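Local coordinates for protein GCN5-related N-acetyltransferase (Brucella abortus, PDB 7N1L) that probably transfers an acetyl group to an amine, as members of the GCN5-related N-acetyltransferase family do, at residues R36-F41 with F63-L68; R72-L77 with I90-P95; A103-H108 with K139-A144. One frame throughout, in Å; residues are numbered along the deposited sequence.

Interaction 1: residues R36-F41 with F63-L68; sequences RDAHEF and FYAEHL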
loop_
_atom_site.group_PDB
_atom_site.type_symbol
_atom_site.label_atom_id
_atom_site.label_comp_id
_atom_site.label_asym_id
_atom_site.label_seq_id
_atom_site.Cartn_x
_atom_site.Cartn_y
_atom_site.Cartn_z
ATOM N N ARG A 36 -15.050 -13.420 -12.510
ATOM C CA ARG A 36 -16.153 -13.441 -13.469
ATOM C C ARG A 36 -16.306 -12.099 -14.187
ATOM O O ARG A 36 -16.638 -12.051 -15.382
ATOM C CB ARG A 36 -17.456 -13.741 -12.705
ATOM C CG ARG A 36 -18.696 -13.887 -13.565
ATOM C CD ARG A 36 -19.969 -13.340 -12.874
ATOM N NE ARG A 36 -20.581 -14.127 -11.807
ATOM C CZ ARG A 36 -20.801 -13.689 -10.571
ATOM N NH1 ARG A 36 -20.427 -12.478 -10.188
ATOM N NH2 ARG A 36 -21.440 -14.476 -9.705
ATOM N N ASP A 37 -16.023 -11.006 -13.491
ATOM C CA ASP A 37 -16.336 -9.668 -13.971
ATOM C C ASP A 37 -15.210 -9.028 -14.772
ATOM O O ASP A 37 -15.314 -7.845 -15.110
ATOM C CB ASP A 37 -16.731 -8.782 -12.792
ATOM C CG ASP A 37 -17.866 -9.388 -11.973
ATOM O OD1 ASP A 37 -18.933 -9.685 -12.569
ATOM O OD2 ASP A 37 -17.702 -9.554 -10.739
ATOM N N ALA A 38 -14.144 -9.773 -15.079
ATOM C CA ALA A 38 -12.962 -9.151 -15.678
ATOM C C ALA A 38 -13.306 -8.454 -16.981
ATOM O O ALA A 38 -12.842 -7.337 -17.235
ATOM C CB ALA A 38 -11.862 -10.194 -15.911
ATOM N N HIS A 39 -14.121 -9.103 -17.821
ATOM C CA HIS A 39 -14.464 -8.532 -19.119
ATOM C C HIS A 39 -15.268 -7.245 -18.974
ATOM O O HIS A 39 -15.070 -6.295 -19.743
ATOM C CB HIS A 39 -15.211 -9.545 -19.967
ATOM C CG HIS A 39 -15.458 -9.069 -21.361
ATOM N ND1 HIS A 39 -14.433 -8.817 -22.247
ATOM C CD2 HIS A 39 -16.606 -8.849 -22.044
ATOM C CE1 HIS A 39 -14.934 -8.423 -23.403
ATOM N NE2 HIS A 39 -16.251 -8.447 -23.310
ATOM N N GLU A 40 -16.207 -7.212 -18.027
ATOM C CA GLU A 40 -16.974 -6.000 -17.785
ATOM C C GLU A 40 -16.097 -4.917 -17.161
ATOM O O GLU A 40 -16.235 -3.730 -17.477
ATOM C CB GLU A 40 -18.153 -6.332 -16.871
ATOM C CG GLU A 40 -19.514 -6.064 -17.496
ATOM C CD GLU A 40 -20.640 -6.138 -16.491
ATOM O OE1 GLU A 40 -20.728 -7.143 -15.761
ATOM O OE2 GLU A 40 -21.434 -5.181 -16.431
ATOM N N PHE A 41 -15.162 -5.323 -16.305
ATOM C CA PHE A 41 -14.256 -4.396 -15.640
ATOM C C PHE A 41 -13.239 -3.827 -16.623
ATOM O O PHE A 41 -12.843 -2.659 -16.497
ATOM C CB PHE A 41 -13.590 -5.138 -14.475
ATOM C CG PHE A 41 -12.571 -4.355 -13.698
ATOM C CD1 PHE A 41 -12.797 -3.053 -13.311
ATOM C CD2 PHE A 41 -11.425 -4.987 -13.242
ATOM C CE1 PHE A 41 -11.859 -2.362 -12.565
ATOM C CE2 PHE A 41 -10.472 -4.308 -12.489
ATOM C CZ PHE A 41 -10.705 -2.985 -12.135
ATOM N N PHE A 63 -6.467 -8.262 -20.205
ATOM C CA PHE A 63 -5.345 -8.822 -19.464
ATOM C C PHE A 63 -5.165 -8.095 -18.147
ATOM O O PHE A 63 -4.922 -8.727 -17.118
ATOM C CB PHE A 63 -4.049 -8.722 -20.272
ATOM C CG PHE A 63 -2.808 -8.967 -19.446
ATOM C CD1 PHE A 63 -2.188 -7.924 -18.766
ATOM C CD2 PHE A 63 -2.280 -10.244 -19.325
ATOM C CE1 PHE A 63 -1.078 -8.146 -17.986
ATOM C CE2 PHE A 63 -1.146 -10.478 -18.550
ATOM C CZ PHE A 63 -0.545 -9.431 -17.881
ATOM N N TYR A 64 -5.316 -6.765 -18.160
ATOM C CA TYR A 64 -5.134 -5.983 -16.947
ATOM C C TYR A 64 -6.248 -6.265 -15.956
ATOM O O TYR A 64 -6.021 -6.247 -14.736
ATOM C CB TYR A 64 -5.082 -4.482 -17.276
ATOM C CG TYR A 64 -3.978 -4.125 -18.232
ATOM C CD1 TYR A 64 -2.656 -4.028 -17.793
ATOM C CD2 TYR A 64 -4.243 -3.913 -19.581
ATOM C CE1 TYR A 64 -1.632 -3.720 -18.666
ATOM C CE2 TYR A 64 -3.231 -3.605 -20.462
ATOM C CZ TYR A 64 -1.925 -3.508 -20.001
ATOM O OH TYR A 64 -0.911 -3.205 -20.882
ATOM N N ALA A 65 -7.473 -6.478 -16.461
ATOM C CA ALA A 65 -8.578 -6.772 -15.560
ATOM C C ALA A 65 -8.411 -8.148 -14.939
ATOM O O ALA A 65 -8.509 -8.294 -13.715
ATOM C CB ALA A 65 -9.923 -6.664 -16.293
ATOM N N GLU A 66 -8.068 -9.150 -15.760
ATOM C CA GLU A 66 -7.855 -10.507 -15.249
ATOM C C GLU A 66 -6.658 -10.570 -14.305
ATOM O O GLU A 66 -6.710 -11.247 -13.273
ATOM C CB GLU A 66 -7.661 -11.484 -16.415
ATOM C CG GLU A 66 -8.895 -11.591 -17.335
ATOM C CD GLU A 66 -8.757 -12.575 -18.477
ATOM O OE1 GLU A 66 -7.734 -13.300 -18.554
ATOM O OE2 GLU A 66 -9.667 -12.582 -19.340
ATOM N N HIS A 67 -5.578 -9.858 -14.634
ATOM C CA HIS A 67 -4.379 -9.886 -13.799
ATOM C C HIS A 67 -4.672 -9.397 -12.386
ATOM O O HIS A 67 -4.286 -10.041 -11.403
ATOM C CB HIS A 67 -3.274 -9.062 -14.459
ATOM C CG HIS A 67 -1.917 -9.332 -13.902
ATOM N ND1 HIS A 67 -1.270 -10.539 -14.072
ATOM C CD2 HIS A 67 -1.085 -8.558 -13.166
ATOM C CE1 HIS A 67 -0.095 -10.496 -13.467
ATOM N NE2 HIS A 67 0.039 -9.306 -12.908
ATOM N N LEU A 68 -5.373 -8.270 -12.270
ATOM C CA LEU A 68 -5.690 -7.708 -10.963
ATOM C C LEU A 68 -6.682 -8.587 -10.217
ATOM O O LEU A 68 -6.588 -8.761 -8.999
ATOM C CB LEU A 68 -6.282 -6.299 -11.115
ATOM C CG LEU A 68 -6.678 -5.663 -9.780
ATOM C CD1 LEU A 68 -5.395 -5.354 -8.940
ATOM C CD2 LEU A 68 -7.490 -4.431 -9.978
#

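Interaction 2: residues R72-L77 with I90-P95; sequences RAAEAL and IFYDLP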
loop_
_atom_site.group_PDB
_atom_site.type_symbol
_atom_site.label_atom_id
_atom_site.label_comp_id
_atom_site.label_asym_id
_atom_site.label_seq_id
_atom_site.Cartn_x
_atom_site.Cartn_y
_atom_site.Cartn_z
ATOM N N ARG A 72 -4.828 -12.126 -4.988
ATOM C CA ARG A 72 -5.625 -12.248 -3.768
ATOM C C ARG A 72 -5.303 -11.163 -2.740
ATOM O O ARG A 72 -6.034 -11.032 -1.744
ATOM C CB ARG A 72 -5.406 -13.627 -3.134
ATOM C CG ARG A 72 -5.998 -14.815 -3.909
ATOM C CD ARG A 72 -7.455 -14.984 -3.620
ATOM N NE ARG A 72 -7.740 -14.909 -2.193
ATOM C CZ ARG A 72 -8.914 -14.526 -1.698
ATOM N NH1 ARG A 72 -9.933 -14.214 -2.487
ATOM N NH2 ARG A 72 -9.070 -14.445 -0.380
ATOM N N ALA A 73 -4.258 -10.360 -2.979
ATOM C CA ALA A 73 -3.958 -9.237 -2.097
ATOM C C ALA A 73 -4.818 -8.018 -2.424
ATOM O O ALA A 73 -4.964 -7.133 -1.581
ATOM C CB ALA A 73 -2.488 -8.844 -2.194
ATOM N N ALA A 74 -5.271 -7.897 -3.668
ATOM C CA ALA A 74 -6.107 -6.801 -4.136
ATOM C C ALA A 74 -7.581 -7.179 -4.099
ATOM O O ALA A 74 -7.950 -8.350 -4.242
ATOM C CB ALA A 74 -5.726 -6.392 -5.558
ATOM N N GLU A 75 -8.424 -6.181 -3.882
ATOM C CA GLU A 75 -9.858 -6.357 -4.049
ATOM C C GLU A 75 -10.383 -5.108 -4.748
ATOM O O GLU A 75 -9.744 -4.054 -4.762
ATOM C CB GLU A 75 -10.581 -6.583 -2.710
ATOM C CG GLU A 75 -10.039 -7.779 -1.899
ATOM C CD GLU A 75 -10.653 -7.854 -0.532
ATOM O OE1 GLU A 75 -11.868 -8.099 -0.439
ATOM O OE2 GLU A 75 -9.921 -7.620 0.465
ATOM N N ALA A 76 -11.532 -5.247 -5.376
ATOM C CA ALA A 76 -12.107 -4.139 -6.103
ATOM C C ALA A 76 -13.609 -4.154 -5.849
ATOM O O ALA A 76 -14.260 -5.202 -5.951
ATOM C CB ALA A 76 -11.765 -4.227 -7.594
ATOM N N LEU A 77 -14.134 -3.002 -5.474
ATOM C CA LEU A 77 -15.565 -2.796 -5.336
ATOM C C LEU A 77 -16.091 -2.146 -6.608
ATOM O O LEU A 77 -15.426 -1.287 -7.181
ATOM C CB LEU A 77 -15.801 -1.927 -4.110
ATOM C CG LEU A 77 -16.936 -2.062 -3.137
ATOM C CD1 LEU A 77 -17.201 -3.466 -2.722
ATOM C CD2 LEU A 77 -16.353 -1.321 -1.933
ATOM N N ILE A 90 -10.305 0.191 -6.170
ATOM C CA ILE A 90 -9.350 -0.882 -5.894
ATOM C C ILE A 90 -8.730 -0.635 -4.527
ATOM O O ILE A 90 -8.238 0.469 -4.256
ATOM C CB ILE A 90 -8.260 -0.941 -6.979
ATOM C CG1 ILE A 90 -8.877 -1.229 -8.354
ATOM C CG2 ILE A 90 -7.205 -2.005 -6.637
ATOM C CD1 ILE A 90 -7.898 -1.009 -9.523
ATOM N N PHE A 91 -8.737 -1.656 -3.665
ATOM C CA PHE A 91 -8.238 -1.489 -2.306
ATOM C C PHE A 91 -7.476 -2.714 -1.843
ATOM O O PHE A 91 -7.710 -3.830 -2.313
ATOM C CB PHE A 91 -9.369 -1.214 -1.319
ATOM C CG PHE A 91 -10.326 -2.352 -1.130
ATOM C CD1 PHE A 91 -11.366 -2.559 -2.035
ATOM C CD2 PHE A 91 -10.251 -3.167 -0.011
ATOM C CE1 PHE A 91 -12.288 -3.594 -1.839
ATOM C CE2 PHE A 91 -11.161 -4.201 0.186
ATOM C CZ PHE A 91 -12.177 -4.408 -0.728
ATOM N N TYR A 92 -6.608 -2.493 -0.850
ATOM C CA TYR A 92 -5.808 -3.548 -0.257
ATOM C C TYR A 92 -6.161 -3.668 1.213
ATOM O O TYR A 92 -6.311 -2.662 1.907
ATOM C CB TYR A 92 -4.310 -3.278 -0.437
ATOM C CG TYR A 92 -4.014 -2.852 -1.848
ATOM C CD1 TYR A 92 -4.241 -3.713 -2.901
ATOM C CD2 TYR A 92 -3.448 -1.634 -2.120
ATOM C CE1 TYR A 92 -4.008 -3.342 -4.197
ATOM C CE2 TYR A 92 -3.188 -1.261 -3.418
ATOM C CZ TYR A 92 -3.482 -2.124 -4.457
ATOM O OH TYR A 92 -3.215 -1.781 -5.776
ATOM N N ASP A 93 -6.332 -4.891 1.678
ATOM C CA ASP A 93 -6.532 -5.179 3.097
ATOM C C ASP A 93 -5.149 -5.575 3.629
ATOM O O ASP A 93 -4.693 -6.699 3.416
ATOM C CB ASP A 93 -7.566 -6.286 3.296
ATOM C CG ASP A 93 -7.884 -6.550 4.778
ATOM O OD1 ASP A 93 -7.089 -6.141 5.650
ATOM O OD2 ASP A 93 -8.891 -7.228 5.088
ATOM N N LEU A 94 -4.480 -4.647 4.277
ATOM C CA LEU A 94 -3.066 -4.784 4.619
ATOM C C LEU A 94 -2.842 -4.881 6.121
ATOM O O LEU A 94 -3.613 -4.332 6.909
ATOM C CB LEU A 94 -2.240 -3.611 4.084
ATOM C CG LEU A 94 -2.145 -3.484 2.575
ATOM C CD1 LEU A 94 -1.403 -2.226 2.199
ATOM C CD2 LEU A 94 -1.462 -4.713 1.982
ATOM N N PRO A 95 -1.792 -5.571 6.557
ATOM C CA PRO A 95 -1.467 -5.549 7.985
ATOM C C PRO A 95 -1.032 -4.152 8.382
ATOM O O PRO A 95 -0.502 -3.397 7.569
ATOM C CB PRO A 95 -0.330 -6.570 8.113
ATOM C CG PRO A 95 0.300 -6.608 6.767
ATOM C CD PRO A 95 -0.854 -6.418 5.793
HETATM O O HOH W 1 -7.130 -6.856 0.157
HETATM O O HOH W 2 -3.714 -7.666 1.206
#

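Interaction 3: residues A103-H108 with K139-A144; sequences AGQVDH and KLVLNA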
loop_
_atom_site.group_PDB
_atom_site.type_symbol
_atom_site.label_atom_id
_atom_site.label_comp_id
_atom_site.label_asym_id
_atom_site.label_seq_id
_atom_site.Cartn_x
_atom_site.Cartn_y
_atom_site.Cartn_z
ATOM N N ALA A 103 -5.364 -2.419 8.071
ATOM C CA ALA A 103 -5.804 -1.156 7.508
ATOM C C ALA A 103 -6.128 -1.368 6.034
ATOM O O ALA A 103 -5.566 -2.251 5.385
ATOM C CB ALA A 103 -4.736 -0.057 7.666
ATOM N N GLY A 104 -7.068 -0.567 5.515
ATOM C CA GLY A 104 -7.364 -0.570 4.087
ATOM C C GLY A 104 -6.598 0.517 3.348
ATOM O O GLY A 104 -6.358 1.599 3.876
ATOM N N GLN A 105 -6.246 0.252 2.095
ATOM C CA GLN A 105 -5.484 1.225 1.319
ATOM C C GLN A 105 -6.076 1.302 -0.077
ATOM O O GLN A 105 -6.232 0.269 -0.737
ATOM C CB GLN A 105 -4.000 0.862 1.254
ATOM C CG GLN A 105 -3.145 1.824 0.394
ATOM C CD GLN A 105 -1.664 1.422 0.365
ATOM O OE1 GLN A 105 -1.128 1.014 1.379
ATOM N NE2 GLN A 105 -1.021 1.523 -0.795
ATOM N N VAL A 106 -6.460 2.517 -0.484
ATOM C CA VAL A 106 -7.033 2.801 -1.798
ATOM C C VAL A 106 -6.035 3.634 -2.590
ATOM O O VAL A 106 -5.685 4.749 -2.181
ATOM C CB VAL A 106 -8.362 3.567 -1.689
ATOM C CG1 VAL A 106 -8.835 3.985 -3.079
ATOM C CG2 VAL A 106 -9.411 2.753 -0.970
ATOM N N ASP A 107 -5.641 3.141 -3.749
ATOM C CA ASP A 107 -4.791 3.889 -4.661
ATOM C C ASP A 107 -5.518 4.309 -5.924
ATOM O O ASP A 107 -4.967 5.082 -6.709
ATOM C CB ASP A 107 -3.552 3.055 -5.048
ATOM C CG ASP A 107 -2.609 2.782 -3.856
ATOM O OD1 ASP A 107 -2.680 3.474 -2.837
ATOM O OD2 ASP A 107 -1.819 1.833 -3.929
ATOM N N HIS A 108 -6.696 3.751 -6.189
ATOM C CA HIS A 108 -7.340 3.953 -7.476
ATOM C C HIS A 108 -8.847 3.970 -7.314
ATOM O O HIS A 108 -9.440 3.006 -6.818
ATOM C CB HIS A 108 -6.942 2.845 -8.459
ATOM C CG HIS A 108 -5.467 2.611 -8.551
ATOM N ND1 HIS A 108 -4.620 3.466 -9.226
ATOM C CD2 HIS A 108 -4.686 1.631 -8.036
ATOM C CE1 HIS A 108 -3.383 3.007 -9.143
ATOM N NE2 HIS A 108 -3.395 1.903 -8.419
ATOM N N LYS A 139 -7.868 2.035 10.229
ATOM C CA LYS A 139 -7.932 3.189 9.346
ATOM C C LYS A 139 -8.122 2.743 7.903
ATOM O O LYS A 139 -7.893 1.590 7.543
ATOM C CB LYS A 139 -6.673 4.059 9.458
ATOM C CG LYS A 139 -5.352 3.349 9.177
ATOM C CD LYS A 139 -4.195 4.325 9.439
ATOM C CE LYS A 139 -2.836 3.704 9.179
ATOM N NZ LYS A 139 -2.371 2.821 10.295
ATOM N N LEU A 140 -8.483 3.714 7.074
ATOM C CA LEU A 140 -8.518 3.584 5.630
ATOM C C LEU A 140 -7.626 4.681 5.063
ATOM O O LEU A 140 -7.855 5.863 5.329
ATOM C CB LEU A 140 -9.946 3.713 5.116
ATOM C CG LEU A 140 -10.152 3.734 3.624
ATOM C CD1 LEU A 140 -9.526 2.511 3.029
ATOM C CD2 LEU A 140 -11.696 3.780 3.328
ATOM N N VAL A 141 -6.543 4.287 4.398
ATOM C CA VAL A 141 -5.625 5.214 3.764
ATOM C C VAL A 141 -6.073 5.434 2.324
ATOM O O VAL A 141 -6.245 4.471 1.567
ATOM C CB VAL A 141 -4.189 4.664 3.813
ATOM C CG1 VAL A 141 -3.266 5.466 2.894
ATOM C CG2 VAL A 141 -3.686 4.646 5.252
ATOM N N LEU A 142 -6.184 6.695 1.917
ATOM C CA LEU A 142 -6.608 7.040 0.570
ATOM C C LEU A 142 -5.493 7.806 -0.110
ATOM O O LEU A 142 -5.155 8.915 0.318
ATOM C CB LEU A 142 -7.889 7.880 0.580
ATOM C CG LEU A 142 -9.096 7.384 1.398
ATOM C CD1 LEU A 142 -10.157 8.464 1.499
ATOM C CD2 LEU A 142 -9.669 6.117 0.792
ATOM N N ASN A 143 -4.959 7.245 -1.190
ATOM C CA ASN A 143 -3.893 7.870 -1.965
ATOM C C ASN A 143 -4.452 8.378 -3.294
ATOM O O ASN A 143 -5.025 7.609 -4.066
ATOM C CB ASN A 143 -2.751 6.873 -2.185
ATOM C CG ASN A 143 -2.039 6.507 -0.873
ATOM O OD1 ASN A 143 -1.743 7.382 -0.057
ATOM N ND2 ASN A 143 -1.823 5.220 -0.651
ATOM N N ALA A 144 -4.268 9.658 -3.571
ATOM C CA ALA A 144 -4.814 10.259 -4.773
ATOM C C ALA A 144 -3.697 10.586 -5.752
ATOM O O ALA A 144 -2.797 11.378 -5.420
ATOM C CB ALA A 144 -5.607 11.529 -4.441
#

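Interaction 1: residues R36-F41 with F63-L68
Ala38 and Ala65 face each other in a close, apolar helix-helix contact between the start of helix 38-52 and helix 61-69, the two helices that come before the central hairpin of this GNAT-family fold. Their CA atoms lie 5.0 Å apart, a spacing that the small side chains permit, and the methyl carbons Ala38 CB and Ala65 CB are 4.0 Å from each other. Ala65 CB also lies against the backbone carbonyl oxygen of Ala38. One turn on, Phe41 CG is anti to the backbone N (chi1 178°), which carries the ring toward helix 61-69. There the CD2 corner of the Phe41 ring meets Ala65 CB at 3.8 Å, and the CE2 edge meets Leu68 CD2 at 3.9 Å, the leucine methyl lying near the ring plane; the two side chains cross at about a right angle. Along the more open margin, the aliphatic part of Glu66 covers Ala38, with Glu66 CG 3.6 Å from Ala38 CB. Leu69 of helix 61-69 touches both Ala38 and Phe41. Beyond the helix pair lies strand 84-96: its Phe88 meets the Phe41 ring edge-to-face, and its Ile90 packs on Leu68, which also touches Pro95 of the second subunit.

Interaction 2: residues R72-L77 with I90-P95
Glu75 OE2 takes a hydrogen bond of 2.9 Å from water 1, and Arg135 holds the same oxygen in a salt bridge. The water also donates to Ala73 O at 2.8 Å and accepts from Asp93 N, so it joins the two segments; a second water links Ala73 O to Asp93 O. Asp93 OD1 is held in a salt bridge by Arg102. Arg135 forms a further salt bridge with Asp93 OD2, and this shared cation probably eases the approach of the Glu75 and Asp93 carboxylates, which lie side by side and nearly coplanar. The strands form the antiparallel hairpin 74-81/84-96 of the GNAT sheet. Glu75 and Phe91 are a hydrogen-bonded pair in it, with Glu75 N to Phe91 O at 2.9 Å and Phe91 N to Glu75 O at 2.8 Å. Phe91 CG sits between its own backbone N and carbonyl carbon (chi1 66°), turning the ring back across the glutamate: Glu75 CB lies over one face in a CH-pi contact, 3.7 Å from the ring centroid, toward the CZ rim. Leu128 of helix 120-129 packs on this phenylalanine. On the sheet face that carries Ala74, Ala76, Ile90 and Tyr92, Ala74 CB touches the edge of the Tyr92 ring at CE1, 3.8 Å away, and Ala76 CB meets Ile90 CG1 at 4.2 Å.

Interaction 3: residues A103-H108 with K139-A144
Asp107 and Asn143 both place CG anti to the carbonyl carbon (chi1 -66° and -67°). Level with each other on neighbouring strands and with the same first torsion, the two side chains run alongside in the same direction, and Asn143 ND2 reaches Asp107 OD1 at 2.9 Å. The bond is nearly straight, lies in the amide plane of Asn143 and meets the oxygen almost along its C-O axis. It adds a side-chain link to the parallel strand pair 101-111 with 137-144 of the mixed GNAT sheet, a beta-alpha-beta crossover whose connection holds helices 120-129 and 132-135. Four backbone bonds form the ladder, among them Val141 N to Gly104 O at 2.7 Å and Val106 N to Val141 O at 2.8 Å. On the face that carries Val106, Leu140 and Leu142, Val106 CB lies 3.8 Å from Leu142 CD2, and Val106 CG2 is 4.0 Å from Leu140 CD1. Helices 120-129 and 150-158 cover this apolar row through Leu128, Ile125 and Tyr155. Leu140 CD1 also folds over the backbone of Gly104. Strand 137-144 continues the sheet into the second subunit through an antiparallel ladder, and Asn143 OD1 bonds Ser166 of that chain. Gln105 NE2 likewise bonds OE1 of Gln105 of the second subunit. That same NE2 approaches both carboxylate oxygens of Asp107 from their syn sides, 3.3 Å from OD1 and 3.2 Å from OD2, so OD1 accepts from Gln105 and Asn143 together.

How the interactions relate
The three contacts come in series along the chain, from the helix pair of interaction 1 through the hairpin of interaction 2 to the parallel strands of interaction 3. Interactions 1 and 2 have centres 15 Å apart and touch through Leu68, whose CD1 is 3.6 Å from Ala74 CB. Interactions 2 and 3 share one sheet, with centres 10 Å apart; strands 84-96 and 101-111 are neighbours there, and Tyr92 N lies 2.8 Å from Gln105 O, a probable hydrogen bond. Interactions 1 and 3 do not touch and lie on opposite sides of the chain's centre. All three reach the second subunit, so the interface draws on helix 61-69 as well as on the strands.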